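Local structure of NalD (Pseudomonas aeruginosa PAO1, 5DAJ) at the interface of chains A and B. The protein represses the MexAB-OprM multidrug efflux pump as a TetR-family transcriptional regulator, and binds novobiocin, which induces expression of the pump. Sequence-based numbering; all coordinates share one arbitrary frame. Chains: chain A/B, NalD.

Contact 1: the interface of chains A and B. Residues chain A 169, 172-173, 176, 193; chain B 164-165, 168, 197.
A water molecule joins the A:Asp176 carboxylate to the backbone of B:Arg164: water 1 lies 2.7 Å from B:Arg164 O and 2.8 Å from A:Asp176 OD2. An aspartate suits this place because its short side chain can place a carboxylate oxygen beside the partner's backbone. The same OD2 lies near the backbone of B:Ala168, which has the most surface hidden among the residues of this patch, 48 Å². Its methyl is small enough to let the two helices come together. B:Ala168 CB packs against A:Leu173, 3.6 Å from CD2, and the B:Ala168 carbonyl oxygen faces A:Gly172, where the lack of a side chain leaves the backbone CA to meet it. Further along, A:Leu169 has CG turned away from its backbone N (chi1 176°), which carries CD1 over to the carbonyl oxygen of B:Ala165 and to the CE methyl of B:Met197, 3.8 Å from CD1. The leucine and this selenomethionine cross at about a right angle, and the bends at chi2 and chi3 bring the selenomethionine's methyl to both leucine branches. A:Leu193 brings its CD2 branch to the backbone N of B:Ala165. Helix 159-179 of each chain meets its twin here, bordered by helix 186-201.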
# COMPACT_ATOMS: atom_id res chain seq x y z
N LEU A 169 -6.36 0.25 -6.95
CA LEU A 169 -7.52 0.41 -6.06
C LEU A 169 -7.64 -0.74 -5.07
O LEU A 169 -7.79 -0.51 -3.87
CB LEU A 169 -8.83 0.53 -6.84
CG LEU A 169 -10.09 0.59 -5.98
CD1 LEU A 169 -10.07 1.79 -5.06
CD2 LEU A 169 -11.32 0.62 -6.85
N GLY A 172 -4.78 -0.60 -2.58
CA GLY A 172 -5.00 0.53 -1.69
C GLY A 172 -6.04 0.26 -0.62
O GLY A 172 -5.85 0.61 0.54
N LEU A 173 -7.14 -0.38 -1.01
CA LEU A 173 -8.18 -0.77 -0.06
C LEU A 173 -7.65 -1.72 1.02
O LEU A 173 -7.92 -1.52 2.20
CB LEU A 173 -9.36 -1.42 -0.78
CG LEU A 173 -10.21 -0.49 -1.65
CD1 LEU A 173 -11.18 -1.32 -2.47
CD2 LEU A 173 -10.95 0.53 -0.81
N ASP A 176 -5.15 0.45 3.20
CA ASP A 176 -5.91 1.36 4.07
C ASP A 176 -6.57 0.60 5.21
O ASP A 176 -6.42 0.97 6.37
CB ASP A 176 -6.98 2.15 3.29
CG ASP A 176 -6.55 3.57 2.95
OD1 ASP A 176 -5.60 4.10 3.55
OD2 ASP A 176 -7.20 4.18 2.07
N LEU A 193 -17.32 0.68 -2.72
CA LEU A 193 -15.92 1.11 -2.90
C LEU A 193 -15.39 0.78 -4.29
O LEU A 193 -14.61 1.55 -4.87
CB LEU A 193 -15.03 0.48 -1.83
CG LEU A 193 -15.32 0.98 -0.42
CD1 LEU A 193 -14.80 0.01 0.63
CD2 LEU A 193 -14.73 2.37 -0.20
N ARG B 164 -13.05 7.57 0.68
CA ARG B 164 -12.27 6.37 0.98
C ARG B 164 -11.87 5.61 -0.28
O ARG B 164 -10.74 5.14 -0.37
CB ARG B 164 -13.02 5.44 1.93
CG ARG B 164 -13.01 5.98 3.34
CD ARG B 164 -14.17 5.53 4.17
NE ARG B 164 -14.08 6.08 5.53
CZ ARG B 164 -14.35 7.34 5.86
NH1 ARG B 164 -14.73 8.25 4.96
NH2 ARG B 164 -14.23 7.71 7.12
N ALA B 165 -12.79 5.52 -1.23
CA ALA B 165 -12.48 4.94 -2.55
C ALA B 165 -11.35 5.73 -3.21
O ALA B 165 -10.37 5.14 -3.69
CB ALA B 165 -13.70 4.93 -3.44
N ALA B 168 -7.89 5.39 -1.33
CA ALA B 168 -7.36 4.05 -1.56
C ALA B 168 -6.70 3.98 -2.94
O ALA B 168 -5.60 3.43 -3.06
CB ALA B 168 -8.46 3.01 -1.46
N MSE B 197 -12.02 6.70 -11.80
CA MSE B 197 -12.49 6.92 -10.43
C MSE B 197 -13.38 8.14 -10.40
O MSE B 197 -14.50 8.08 -9.88
CB MSE B 197 -11.34 7.08 -9.45
CG MSE B 197 -11.78 7.42 -8.02
SE MSE B 197 -13.01 6.07 -7.27
CE MSE B 197 -11.69 4.67 -6.85
O HOH W 1 -9.96 3.94 1.91

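Contact 2: the interface of chains A and B. Residues chain A 129-130, 133-134, 167; chain B 176, 179-180, 182.
B:Arg179, the last residue of helix 159-179 in this TetR-family repressor, reaches helix 123-145 of the partner, which hides 76 Å² of its surface. Its chain leaves the backbone extended and bends at chi3 (46°), turning the guanidinium back along A:Asn130 and A:Val133. B:Arg179 NH1 donates to A:Asn130 OD1 at 2.8 Å; the short amide puts a neutral oxygen beside the cation, in the guanidinium plane, though the donor stands above the carbonyl plane. The two side chains slide past each other in opposite directions, planes 54° apart. A:Val133 sets CG2 over one guanidinium face, an apolar cover for a flat cation. B:Arg179 NH2 forms a 2.6 Å salt bridge with B:Asp176 OD1, which, with the A:Asn130 bond, probably holds the guanidinium in its orientation. B:Asp176 OD2 accepts from A:His167 ND1 at 2.7 Å through its syn lone pair; the carboxylate may favour a positive histidine, though the nearby arginine would oppose it, and the charge is not seen. As modelled, A:Gln134 OE1 faces another oxygen, B:Asp180 OD2; the amide may be turned over. B:Arg182 NE and backbone N share B:Asp180 OD1 from opposite carboxylate faces; the NE bond, bent (131° at H) and tilted, probably steadies the aspartate.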
# COMPACT_ATOMS: atom_id res chain seq x y z
N ASN A 129 6.92 -11.63 -4.84
CA ASN A 129 5.74 -10.78 -4.65
C ASN A 129 5.42 -9.98 -5.92
O ASN A 129 4.28 -9.99 -6.41
CB ASN A 129 5.91 -9.81 -3.48
CG ASN A 129 4.59 -9.21 -3.05
OD1 ASN A 129 4.44 -7.99 -3.07
ND2 ASN A 129 3.61 -10.05 -2.72
N ASN A 130 6.44 -9.30 -6.45
CA ASN A 130 6.33 -8.59 -7.73
C ASN A 130 5.81 -9.47 -8.85
O ASN A 130 4.96 -9.05 -9.62
CB ASN A 130 7.68 -7.99 -8.15
CG ASN A 130 8.05 -6.77 -7.33
OD1 ASN A 130 7.20 -6.13 -6.75
ND2 ASN A 130 9.33 -6.44 -7.32
N VAL A 133 2.00 -10.16 -8.46
CA VAL A 133 1.25 -8.95 -8.85
C VAL A 133 1.31 -8.75 -10.36
O VAL A 133 0.30 -8.47 -11.02
CB VAL A 133 1.80 -7.68 -8.17
CG1 VAL A 133 1.09 -6.43 -8.71
CG2 VAL A 133 1.61 -7.76 -6.66
N GLN A 134 2.52 -8.86 -10.90
CA GLN A 134 2.75 -8.71 -12.34
C GLN A 134 1.82 -9.63 -13.14
O GLN A 134 1.33 -9.26 -14.21
CB GLN A 134 4.21 -9.00 -12.70
CG GLN A 134 4.61 -8.57 -14.11
CD GLN A 134 4.45 -7.07 -14.34
OE1 GLN A 134 4.99 -6.26 -13.58
NE2 GLN A 134 3.72 -6.70 -15.39
N HIS A 167 -5.98 -2.61 -10.14
CA HIS A 167 -5.11 -3.25 -9.16
C HIS A 167 -4.70 -2.30 -8.05
O HIS A 167 -4.67 -2.68 -6.87
CB HIS A 167 -3.85 -3.84 -9.79
CG HIS A 167 -2.95 -4.48 -8.78
ND1 HIS A 167 -1.87 -3.83 -8.23
CD2 HIS A 167 -3.02 -5.68 -8.15
CE1 HIS A 167 -1.29 -4.61 -7.33
NE2 HIS A 167 -1.97 -5.74 -7.27
N ASP B 176 2.02 0.73 -5.63
CA ASP B 176 2.36 -0.04 -6.85
C ASP B 176 3.60 0.53 -7.54
O ASP B 176 4.54 -0.21 -7.83
CB ASP B 176 1.19 -0.08 -7.85
CG ASP B 176 0.39 -1.38 -7.79
OD1 ASP B 176 0.88 -2.39 -7.25
OD2 ASP B 176 -0.74 -1.40 -8.33
N ARG B 179 6.88 0.27 -5.58
CA ARG B 179 7.28 -1.14 -5.58
C ARG B 179 7.88 -1.52 -6.94
O ARG B 179 8.90 -2.20 -7.00
CB ARG B 179 6.07 -2.03 -5.25
CG ARG B 179 6.38 -3.53 -5.18
CD ARG B 179 5.13 -4.39 -4.97
NE ARG B 179 4.03 -3.98 -5.87
CZ ARG B 179 3.93 -4.30 -7.16
NH1 ARG B 179 4.85 -5.06 -7.76
NH2 ARG B 179 2.91 -3.86 -7.86
N ASP B 180 7.21 -1.13 -8.01
CA ASP B 180 7.61 -1.46 -9.41
C ASP B 180 7.34 -0.26 -10.34
O ASP B 180 6.23 -0.10 -10.84
CB ASP B 180 6.85 -2.70 -9.92
CG ASP B 180 7.20 -3.06 -11.37
OD1 ASP B 180 8.17 -2.50 -11.93
OD2 ASP B 180 6.50 -3.92 -11.95
N ARG B 182 8.18 0.26 -13.36
CA ARG B 182 7.88 -0.13 -14.74
C ARG B 182 6.38 -0.15 -15.04
O ARG B 182 5.98 -0.14 -16.21
CB ARG B 182 8.43 -1.52 -15.06
CG ARG B 182 9.92 -1.74 -14.82
CD ARG B 182 10.23 -3.24 -14.91
NE ARG B 182 9.75 -3.98 -13.73
CZ ARG B 182 9.34 -5.26 -13.71
NH1 ARG B 182 9.33 -6.00 -14.82
NH2 ARG B 182 8.94 -5.80 -12.56

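Contact 3: the interface of chains A and B. Residues chain A 157, 161, 164-165; chain B 184, 189, 192-193, 196.
A:Ile161 meets B:His192 where helix 159-179 of one chain packs on helix 186-201 of the other, both helical in backbone, while B:Phe184 and the poorly ordered selenomethionine A:Met157, just before helix 159-179, lie in more extended stretches. A:Ile161 has 67 Å² hidden by the partner, and its branched side chain suits the place because each arm serves a different neighbour. CG2, turned away from the backbone N, rests against B:His192: A:Ile161 CG2 is 3.5 Å from B:His192 O and also close to CB. CG1 points away from the carbonyl carbon (chi1 -66°) and carries the A:Ile161 CD1 methyl to B:Asp189, 3.6 Å from the carboxylate carbon CG, the two side chains crossing at a slant.

B:Leu193 packs beside this isoleucine, bringing CD2 to within 3.7 Å of the backbone O of A:Ile161 and 4.1 Å of A:Arg164 CB, so the arginine contributes the aliphatic base of its chain. The small A:Ala165 lets the leucine's backbone come near, its CB lying 3.8 Å from B:Leu193 O. The leucine's second branch, CD1, lies over one face of the B:Phe184 ring, offset toward the rim and 3.5 Å above its plane. This intrachain packing should steady the leucine while CD2 serves the partner. Helix 186-201 of one chain thus lies against the start of helix 159-179 of the other.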
# COMPACT_ATOMS: atom_id res chain seq x y z
N MSE A 157 -9.55 4.78 -22.56
CA MSE A 157 -9.18 3.74 -21.59
C MSE A 157 -8.59 2.58 -22.34
O MSE A 157 -9.28 1.91 -23.11
CB MSE A 157 -10.39 3.23 -20.79
CG MSE A 157 -10.76 4.17 -19.64
SE MSE A 157 -9.21 4.42 -18.44
CE MSE A 157 -8.51 2.58 -18.49
N ILE A 161 -3.82 0.57 -18.85
CA ILE A 161 -4.19 1.52 -17.80
C ILE A 161 -5.30 0.98 -16.90
O ILE A 161 -5.25 1.14 -15.68
CB ILE A 161 -4.65 2.88 -18.40
CG1 ILE A 161 -3.49 3.58 -19.11
CG2 ILE A 161 -5.25 3.80 -17.33
CD1 ILE A 161 -2.31 3.96 -18.23
N ARG A 164 -4.10 -1.58 -14.34
CA ARG A 164 -3.25 -0.93 -13.34
C ARG A 164 -4.05 -0.05 -12.40
O ARG A 164 -3.79 -0.04 -11.20
CB ARG A 164 -2.13 -0.14 -14.00
CG ARG A 164 -1.05 -1.05 -14.53
CD ARG A 164 -0.28 -0.46 -15.68
NE ARG A 164 0.75 -1.40 -16.12
CZ ARG A 164 0.54 -2.48 -16.86
NH1 ARG A 164 -0.67 -2.84 -17.24
NH2 ARG A 164 1.56 -3.23 -17.23
N ALA A 165 -5.02 0.68 -12.94
CA ALA A 165 -5.94 1.47 -12.13
C ALA A 165 -6.70 0.56 -11.17
O ALA A 165 -6.77 0.83 -9.97
CB ALA A 165 -6.93 2.24 -13.01
N PHE B 184 3.81 1.94 -14.68
CA PHE B 184 3.29 3.07 -15.45
C PHE B 184 4.18 4.30 -15.35
O PHE B 184 5.13 4.32 -14.57
CB PHE B 184 1.85 3.41 -15.05
CG PHE B 184 1.69 3.85 -13.62
CD1 PHE B 184 1.90 5.17 -13.25
CD2 PHE B 184 1.29 2.95 -12.64
CE1 PHE B 184 1.74 5.59 -11.93
CE2 PHE B 184 1.13 3.36 -11.32
CZ PHE B 184 1.36 4.68 -10.97
N ASP B 189 0.60 8.94 -17.69
CA ASP B 189 -0.50 8.01 -17.34
C ASP B 189 -1.40 8.44 -16.17
O ASP B 189 -2.51 7.94 -16.05
CB ASP B 189 0.03 6.62 -17.02
CG ASP B 189 0.70 5.96 -18.20
OD1 ASP B 189 0.24 6.13 -19.35
OD2 ASP B 189 1.68 5.22 -17.96
N HIS B 192 -5.10 9.29 -16.87
CA HIS B 192 -5.92 8.15 -17.29
C HIS B 192 -6.15 7.14 -16.16
O HIS B 192 -7.15 6.43 -16.15
CB HIS B 192 -5.27 7.45 -18.48
CG HIS B 192 -5.11 8.34 -19.67
ND1 HIS B 192 -6.18 8.72 -20.46
CD2 HIS B 192 -4.02 8.92 -20.21
CE1 HIS B 192 -5.74 9.50 -21.44
NE2 HIS B 192 -4.44 9.64 -21.31
N LEU B 193 -5.21 7.07 -15.23
CA LEU B 193 -5.34 6.21 -14.05
C LEU B 193 -6.40 6.73 -13.08
O LEU B 193 -7.11 5.94 -12.44
CB LEU B 193 -3.99 6.08 -13.33
CG LEU B 193 -2.94 5.31 -14.14
CD1 LEU B 193 -1.53 5.64 -13.65
CD2 LEU B 193 -3.20 3.81 -14.07
N PRO B 196 -11.11 7.14 -14.48
CA PRO B 196 -12.29 6.31 -14.20
C PRO B 196 -12.87 6.52 -12.80
O PRO B 196 -14.09 6.51 -12.65
CB PRO B 196 -11.77 4.88 -14.36
CG PRO B 196 -10.30 4.98 -14.16
CD PRO B 196 -9.92 6.31 -14.72

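The contacts are parts of one two-fold symmetric interface: the C-alpha centres of contact 1 and contact 2 are about 17 Å apart, those of contacts 1 and 3 about 15 Å, and those of contacts 2 and 3 about 14 Å. Helix 159-179 takes part in all three. Arg164, Ala165 and Leu193 recur in contacts 1 and 3 with the chains exchanged, and Asp176 similarly links contact 1 to contact 2. Helix 186-201 supplies apolar packing in contacts 1 and 3, whereas helix 123-145 extends contact 2 with mostly polar groups. Such helical pairing is typical of TetR-family dimers, in which a paired C-terminal region holds two DNA-binding domains together.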